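Local coordinates for protein double Glycine Motif Protease domain from AMS/PCAT Transporter (Lachnospiraceae bacterium C6A11, PDB 6MPZ) that probably cleaves leader peptides after a double-glycine motif, as the C39-family cysteine protease domain of a peptide-exporting AMS/PCAT transporter, at residues C93-N98 and G136-F141; A29-M34 and F102-G107. All blocks are in the same frame, centred on the assembly; numbering follows the deposited sequence.

Contact 1 (93-98 with 136-141) pairs two strands of the antiparallel sheet, and contact 2 (29-34 with 102-107) sets helix 27-38 against the next strand, 101-109. Their centres lie about 9 Å apart. Strands 93-97 and 101-109 are consecutive in the chain and adjacent in the sheet, joined by probable hydrogen bonds from Leu105 N to Cys93 O (2.8 Å) and from Ile95 N to Val103 O (3.1 Å). The helix reaches both contacts: Ile94 CD1 packs 3.6 Å from Leu32 N. Cys27, His101 and Asp117 form a likely catalytic triad beside them, and the bound leader peptide touches His96, Ile137 and Phe102.

Contact 1 (C93-N98 and G136-F141); sequences CIIHWN and GICLIF
Strands 93-97 and 137-142 pair antiparallel as the third and second strands of the six-stranded sheet of the C39 peptidase domain, a buried backbone ladder with apolar side chains on both faces. The short strand axes run at 169° to each other. Ile94 and Leu139 make the hydrogen-bonded pair: Ile94 N donates to Leu139 O (3.0 Å), and Leu139 N returns a nearly straight bond to Ile94 O at 2.7 Å, arriving almost along the C=O axis. Two residues on, His96 N reaches Ile137 O at 3.1 Å, in the carbonyl plane. Between these rungs, Ile95 and Cys138 form the non-hydrogen-bonded pair.

On the face of Ile94 and Leu139 the two side chains cross obliquely, with Leu139 CD1 resting against Ile94 CB and CG2. CG1 of Ile94 meets the edge of the Phe141 ring near its plane, 3.9 Å from CE2, and CD1 of Ile94 touches CE2 and CZ. Helix 61-70 packs on Leu139 and Phe141, and Val35 of helix 27-38 touches both Ile94 and Phe141. The other face carries sulfur. Cys93 holds SG in the crowded position between its backbone N and carbonyl carbon (chi1 59°), while Cys138 swings SG anti to its N (175°), so the two SG atoms sit 3.8 Å apart. Ile140 CD1 comes up to Cys93 CB at 3.9 Å.

Near the substrate-binding end, CB of His96 and CB of Ile137 lie against each other; His96 packs on the backbone of the bound leader peptide and Ile137 on one of its apolar side chains. The sulfurs of Cys93 and Cys138 are much too far apart for a disulfide: the cysteines meet as separate, apolar groups, and the backbone bonds supply the pair's directional hold.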
loop_
_atom_site.group_PDB
_atom_site.type_symbol
_atom_site.label_atom_id
_atom_site.label_comp_id
_atom_site.label_asym_id
_atom_site.label_seq_id
_atom_site.Cartn_x
_atom_site.Cartn_y
_atom_site.Cartn_z
ATOM N N CYS A 93 -0.669 4.569 2.346
ATOM C CA CYS A 93 -1.597 3.753 1.545
ATOM C C CYS A 93 -0.716 2.846 0.681
ATOM O O CYS A 93 0.499 3.132 0.491
ATOM C CB CYS A 93 -2.525 4.617 0.639
ATOM S SG CYS A 93 -1.671 5.706 -0.562
ATOM N N ILE A 94 -1.308 1.791 0.140
ATOM C CA ILE A 94 -0.570 0.875 -0.725
ATOM C C ILE A 94 -1.037 1.132 -2.147
ATOM O O ILE A 94 -2.247 1.260 -2.382
ATOM C CB ILE A 94 -0.798 -0.628 -0.321
ATOM C CG1 ILE A 94 -0.222 -0.911 1.092
ATOM C CG2 ILE A 94 -0.115 -1.541 -1.321
ATOM C CD1 ILE A 94 -0.514 -2.278 1.686
ATOM N N ILE A 95 -0.082 1.189 -3.091
ATOM C CA ILE A 95 -0.403 1.455 -4.456
ATOM C C ILE A 95 0.251 0.411 -5.360
ATOM O O ILE A 95 1.362 -0.066 -5.074
ATOM C CB ILE A 95 -0.045 2.895 -4.920
ATOM C CG1 ILE A 95 1.469 3.177 -4.867
ATOM C CG2 ILE A 95 -0.801 3.899 -4.105
ATOM C CD1 ILE A 95 1.937 4.471 -5.533
ATOM N N HIS A 96 -0.481 0.073 -6.431
ATOM C CA HIS A 96 -0.060 -0.855 -7.493
ATOM C C HIS A 96 0.926 -0.091 -8.408
ATOM O O HIS A 96 0.738 1.085 -8.656
ATOM C CB HIS A 96 -1.353 -1.320 -8.212
ATOM C CG HIS A 96 -1.185 -2.485 -9.146
ATOM N ND1 HIS A 96 -0.402 -3.584 -8.862
ATOM C CD2 HIS A 96 -1.768 -2.746 -10.339
ATOM C CE1 HIS A 96 -0.474 -4.441 -9.856
ATOM N NE2 HIS A 96 -1.302 -3.961 -10.761
ATOM N N TRP A 97 1.978 -0.751 -8.873
ATOM C CA TRP A 97 3.165 -0.078 -9.447
ATOM C C TRP A 97 3.711 -0.890 -10.612
ATOM O O TRP A 97 4.080 -2.055 -10.426
ATOM C CB TRP A 97 4.242 0.039 -8.349
ATOM C CG TRP A 97 5.429 0.966 -8.581
ATOM C CD1 TRP A 97 6.700 0.612 -8.935
ATOM C CD2 TRP A 97 5.452 2.387 -8.405
ATOM N NE1 TRP A 97 7.514 1.728 -8.981
ATOM C CE2 TRP A 97 6.773 2.828 -8.678
ATOM C CE3 TRP A 97 4.477 3.338 -8.050
ATOM C CZ2 TRP A 97 7.138 4.177 -8.629
ATOM C CZ3 TRP A 97 4.848 4.685 -7.988
ATOM C CH2 TRP A 97 6.155 5.090 -8.293
ATOM N N ASN A 98 3.785 -0.257 -11.786
ATOM C CA ASN A 98 4.217 -0.889 -13.053
ATOM C C ASN A 98 3.467 -2.179 -13.421
ATOM O O ASN A 98 4.034 -3.037 -14.063
ATOM C CB ASN A 98 5.732 -1.131 -13.016
ATOM C CG ASN A 98 6.505 0.149 -12.845
ATOM O OD1 ASN A 98 6.078 1.194 -13.334
ATOM N ND2 ASN A 98 7.621 0.094 -12.130
ATOM N N GLY A 136 -3.066 3.186 -10.926
ATOM C CA GLY A 136 -4.378 3.669 -10.603
ATOM C C GLY A 136 -5.010 3.032 -9.404
ATOM O O GLY A 136 -5.948 3.641 -8.844
ATOM N N ILE A 137 -4.535 1.846 -8.983
ATOM C CA ILE A 137 -5.160 1.118 -7.853
ATOM C C ILE A 137 -4.461 1.480 -6.507
ATOM O O ILE A 137 -3.253 1.370 -6.388
ATOM C CB ILE A 137 -5.115 -0.425 -8.038
ATOM C CG1 ILE A 137 -5.692 -0.865 -9.409
ATOM C CG2 ILE A 137 -5.879 -1.107 -6.917
ATOM C CD1 ILE A 137 -7.141 -0.471 -9.692
ATOM N N CYS A 138 -5.267 1.820 -5.493
ATOM C CA CYS A 138 -4.813 2.389 -4.271
ATOM C C CYS A 138 -5.595 1.765 -3.148
ATOM O O CYS A 138 -6.814 1.791 -3.178
ATOM C CB CYS A 138 -5.074 3.903 -4.252
ATOM S SG CYS A 138 -4.663 4.725 -2.683
ATOM N N LEU A 139 -4.896 1.234 -2.157
ATOM C CA LEU A 139 -5.559 0.649 -1.014
ATOM C C LEU A 139 -5.364 1.633 0.117
ATOM O O LEU A 139 -4.254 1.996 0.402
ATOM C CB LEU A 139 -4.969 -0.735 -0.688
ATOM C CG LEU A 139 -4.760 -1.686 -1.904
ATOM C CD1 LEU A 139 -4.015 -2.963 -1.516
ATOM C CD2 LEU A 139 -6.062 -1.979 -2.642
ATOM N N ILE A 140 -6.479 2.000 0.758
ATOM C CA ILE A 140 -6.623 3.101 1.665
ATOM C C ILE A 140 -7.071 2.493 2.989
ATOM O O ILE A 140 -7.951 1.621 3.010
ATOM C CB ILE A 140 -7.665 4.098 1.092
ATOM C CG1 ILE A 140 -7.087 4.838 -0.135
ATOM C CG2 ILE A 140 -8.190 5.073 2.159
ATOM C CD1 ILE A 140 -6.179 5.996 0.229
ATOM N N PHE A 141 -6.419 2.899 4.082
ATOM C CA PHE A 141 -6.616 2.262 5.380
ATOM C C PHE A 141 -6.940 3.294 6.425
ATOM O O PHE A 141 -6.492 4.434 6.339
ATOM C CB PHE A 141 -5.374 1.470 5.820
ATOM C CG PHE A 141 -4.922 0.442 4.818
ATOM C CD1 PHE A 141 -5.496 -0.822 4.790
ATOM C CD2 PHE A 141 -3.922 0.729 3.898
ATOM C CE1 PHE A 141 -5.093 -1.749 3.860
ATOM C CE2 PHE A 141 -3.531 -0.213 2.987
ATOM C CZ PHE A 141 -4.099 -1.441 2.968
#

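Contact 2 (A29-M34 and F102-G107); sequences AASLAM and FVVLKG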
loop_
_atom_site.group_PDB
_atom_site.type_symbol
_atom_site.label_atom_id
_atom_site.label_comp_id
_atom_site.label_asym_id
_atom_site.label_seq_id
_atom_site.Cartn_x
_atom_site.Cartn_y
_atom_site.Cartn_z
ATOM N N ALA A 29 2.976 -8.291 0.914
ATOM C CA ALA A 29 3.126 -8.547 2.337
ATOM C C ALA A 29 4.043 -7.555 3.075
ATOM O O ALA A 29 3.725 -7.125 4.188
ATOM C CB ALA A 29 3.635 -9.968 2.545
ATOM N N ALA A 30 5.185 -7.223 2.459
ATOM C CA ALA A 30 6.078 -6.223 3.006
ATOM C C ALA A 30 5.355 -4.857 3.118
ATOM O O ALA A 30 5.466 -4.198 4.132
ATOM C CB ALA A 30 7.317 -6.104 2.119
ATOM N N SER A 31 4.561 -4.506 2.096
ATOM C CA SER A 31 3.851 -3.252 2.047
ATOM C C SER A 31 2.791 -3.263 3.157
ATOM O O SER A 31 2.695 -2.301 3.881
ATOM C CB SER A 31 3.184 -3.003 0.658
ATOM O OG SER A 31 4.166 -2.909 -0.387
ATOM N N LEU A 32 2.009 -4.327 3.311
ATOM C CA LEU A 32 1.045 -4.316 4.449
ATOM C C LEU A 32 1.781 -4.321 5.827
ATOM O O LEU A 32 1.269 -3.809 6.811
ATOM C CB LEU A 32 0.087 -5.466 4.371
ATOM C CG LEU A 32 -0.964 -5.583 5.505
ATOM C CD1 LEU A 32 -1.830 -4.361 5.629
ATOM C CD2 LEU A 32 -1.852 -6.776 5.207
ATOM N N ALA A 33 2.969 -4.907 5.894
ATOM C CA ALA A 33 3.717 -4.978 7.175
ATOM C C ALA A 33 4.091 -3.559 7.635
ATOM O O ALA A 33 3.847 -3.190 8.797
ATOM C CB ALA A 33 4.955 -5.891 7.052
ATOM N N MET A 34 4.598 -2.757 6.689
ATOM C CA MET A 34 4.877 -1.314 6.885
ATOM C C MET A 34 3.658 -0.529 7.318
ATOM O O MET A 34 3.782 0.293 8.239
ATOM C CB MET A 34 5.471 -0.688 5.628
ATOM C CG MET A 34 6.849 -1.139 5.366
ATOM S SD MET A 34 7.801 -0.443 3.964
ATOM C CE MET A 34 7.246 -1.433 2.605
ATOM N N PHE A 102 3.860 -3.812 -5.622
ATOM C CA PHE A 102 3.203 -2.988 -4.636
ATOM C C PHE A 102 4.280 -2.233 -3.887
ATOM O O PHE A 102 5.321 -2.803 -3.521
ATOM C CB PHE A 102 2.385 -3.810 -3.655
ATOM C CG PHE A 102 1.161 -4.414 -4.242
ATOM C CD1 PHE A 102 0.110 -3.611 -4.661
ATOM C CD2 PHE A 102 1.041 -5.802 -4.370
ATOM C CE1 PHE A 102 -1.019 -4.172 -5.206
ATOM C CE2 PHE A 102 -0.089 -6.355 -4.936
ATOM C CZ PHE A 102 -1.114 -5.543 -5.345
ATOM N N VAL A 103 4.023 -0.938 -3.678
ATOM C CA VAL A 103 4.850 -0.093 -2.858
ATOM C C VAL A 103 3.966 0.658 -1.860
ATOM O O VAL A 103 2.738 0.714 -2.023
ATOM C CB VAL A 103 5.681 0.853 -3.701
ATOM C CG1 VAL A 103 6.538 0.071 -4.696
ATOM C CG2 VAL A 103 4.798 1.900 -4.413
ATOM N N VAL A 104 4.599 1.228 -0.823
ATOM C CA VAL A 104 3.882 2.047 0.170
ATOM C C VAL A 104 4.067 3.529 -0.113
ATOM O O VAL A 104 5.205 3.992 -0.130
ATOM C CB VAL A 104 4.359 1.788 1.596
ATOM C CG1 VAL A 104 3.572 2.685 2.580
ATOM C CG2 VAL A 104 4.145 0.335 1.932
ATOM N N LEU A 105 2.955 4.247 -0.320
ATOM C CA LEU A 105 2.991 5.698 -0.568
ATOM C C LEU A 105 2.834 6.454 0.757
ATOM O O LEU A 105 1.791 6.288 1.482
ATOM C CB LEU A 105 1.915 6.132 -1.565
ATOM C CG LEU A 105 1.782 7.623 -1.972
ATOM C CD1 LEU A 105 3.096 8.185 -2.484
ATOM C CD2 LEU A 105 0.736 7.834 -3.047
ATOM N N LYS A 106 3.867 7.249 1.073
ATOM C CA LYS A 106 3.922 8.020 2.297
ATOM C C LYS A 106 3.369 9.428 2.135
ATOM O O LYS A 106 2.889 9.996 3.117
ATOM C CB LYS A 106 5.344 8.108 2.815
ATOM C CG LYS A 106 5.941 6.752 3.184
ATOM C CD LYS A 106 7.345 6.907 3.715
ATOM C CE LYS A 106 8.281 7.205 2.567
ATOM N NZ LYS A 106 9.662 7.355 3.001
ATOM N N GLY A 107 3.412 9.946 0.901
ATOM C CA GLY A 107 2.829 11.234 0.514
ATOM C C GLY A 107 3.623 11.895 -0.585
ATOM O O GLY A 107 4.469 11.260 -1.217
#
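Ser31 places OG anti to its own carbonyl carbon (chi1 -63°), and Val104 does the same with CG2, its CG1 standing anti to the backbone N. These choices send one valine methyl at the helix and keep the serine hydroxyl over the start of the strand segment. Met34 also starts anti to its carbonyl carbon, extends through chi2, then bends at chi3 (-84°) so that CE folds back toward the valine.

Val104 CG2 is the methyl at the centre of the contact. It sits 3.6 Å from both CA and O of Ser31, 3.7 Å from Ser31 CB, and 3.6 Å from Met34 CE, whose chain crosses the valine obliquely. The methyl thus lies between one residue and the next-but-two on the same side of the helix, against backbone as well as side chain. Ser31 OG comes to 3.3 Å from Phe102 O, but its hydrogen bond is to Cys27 O, one turn back in the helix; that bond satisfies the hydroxyl in a buried setting and ties it to the backbone of the likely nucleophilic cysteine. CB of Phe102 touches the same OG, while its ring leads off to meet that of His96 and the backbone of the bound leader peptide.

This is the helix-on-sheet packing of a papain-like (clan CA) core: helix 27-38 runs nearly alongside strand 101-109, the two short segment axes 22° apart and 7.5 Å at closest approach. Ser31 also reaches Ile94 of strand 93-97, and Met34 reaches Asn116 of strand 112-117, so the helix spans both strands flanking 101-109, with helix 45-52 packed against Ala29 and Leu32.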